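Local coordinates for 3,4-dihydroxy-2-butanone 4-phosphate synthase (Acinetobacter baumannii, PDB 6MNZ) that catalyses the conversion of D-ribulose 5-phosphate to formate and 3,4-dihydroxy-2-butanone 4-phosphate, a step of riboflavin biosynthesis, at the interface of chains A and B. Numbering follows the deposited sequence. Chains: chain A/B, 3,4-dihydroxy-2-butanone 4-phosphate synthase.

The interface of chains A and B. Residues chain A 72, 75; chain B 75-76.
A:Asp75 faces its own copy B:Asp75 and the neighbouring B:Gln76 where the loop between helix 62-68 and strand 90-91 of each subunit of the homodimer approaches the two-fold axis. The carboxylate of A:Asp75 lies over one face of the B:Gln76 amide, with its plane nearly perpendicular to it (87°), and both oxygens are on the same side of the amide. OD2 of A:Asp75 is modelled 2.7 Å from NE2 of B:Gln76, but the amide N-H points elsewhere, so the pair is not a hydrogen bond. The short approach is doubtful at this resolution. CG of the A:Asp75 carboxylate stands 3.6 Å from CD of the B:Gln76 amide, while OD1 also reaches the CB methylene of B:Gln76 at 3.4 Å. The glutamine spans this distance because its chain is extended beyond CG, lying across the aspartate and carrying the amide towards A:Leu72. A:Leu72 borders the amide only marginally, its CD1 methyl 4.1 Å from NE2 of B:Gln76, with the two side chains crossing at about a right angle. At the axis OD1 of A:Asp75 comes 3.1 Å from OD2 of B:Asp75, with the carboxylates turned 41° against each other. Both aspartates hold CG anti to the backbone N (chi1 -160° in chain A), which brings the two side chains past one another at a slant, with their CB atoms 3.9 Å apart. Two oxygens that ordinarily accept cannot bond unless one is protonated, and the structure does not show protons; if both are charged, the pair would probably be unfavourable. In all, 145 Å² of protein surface is hidden in this small patch. The two loops meet here through packing of side chains, without a clear polar bond in this patch, and together with its symmetry twin it probably adds only modestly to the dimer.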
loop_
_atom_site.group_PDB
_atom_site.type_symbol
_atom_site.label_atom_id
_atom_site.label_comp_id
_atom_site.label_asym_id
_atom_site.label_seq_id
_atom_site.Cartn_x
_atom_site.Cartn_y
_atom_site.Cartn_z
ATOM N N LEU A 72 -9.325 6.095 14.378
ATOM C CA LEU A 72 -9.585 4.678 14.168
ATOM C C LEU A 72 -9.049 3.860 15.334
ATOM O O LEU A 72 -7.929 4.079 15.804
ATOM C CB LEU A 72 -8.943 4.204 12.865
ATOM C CG LEU A 72 -9.141 5.081 11.628
ATOM C CD1 LEU A 72 -8.247 4.600 10.494
ATOM C CD2 LEU A 72 -10.603 5.097 11.192
ATOM N N ASP A 75 -5.434 0.369 13.448
ATOM C CA ASP A 75 -4.810 0.984 12.279
ATOM C C ASP A 75 -4.293 -0.042 11.274
ATOM O O ASP A 75 -4.806 -0.125 10.154
ATOM C CB ASP A 75 -3.664 1.900 12.730
ATOM C CG ASP A 75 -3.281 2.914 11.673
ATOM O OD1 ASP A 75 -2.663 2.516 10.663
ATOM O OD2 ASP A 75 -3.727 4.075 11.786
ATOM N N ASP B 75 1.814 3.627 13.709
ATOM C CA ASP B 75 1.563 2.725 12.590
ATOM C C ASP B 75 1.528 3.453 11.249
ATOM O O ASP B 75 2.383 3.218 10.389
ATOM C CB ASP B 75 0.237 1.988 12.825
ATOM C CG ASP B 75 0.132 0.715 12.025
ATOM O OD1 ASP B 75 0.445 -0.349 12.593
ATOM O OD2 ASP B 75 -0.038 0.806 10.791
ATOM N N GLN B 76 0.592 4.381 11.082
ATOM C CA GLN B 76 0.463 5.187 9.875
ATOM C C GLN B 76 0.757 6.644 10.204
ATOM O O GLN B 76 0.378 7.132 11.274
ATOM C CB GLN B 76 -0.938 5.055 9.270
ATOM C CG GLN B 76 -2.011 5.872 9.975
ATOM C CD GLN B 76 -3.390 5.650 9.383
ATOM O OE1 GLN B 76 -3.524 5.144 8.269
ATOM N NE2 GLN B 76 -4.420 6.093 10.096
#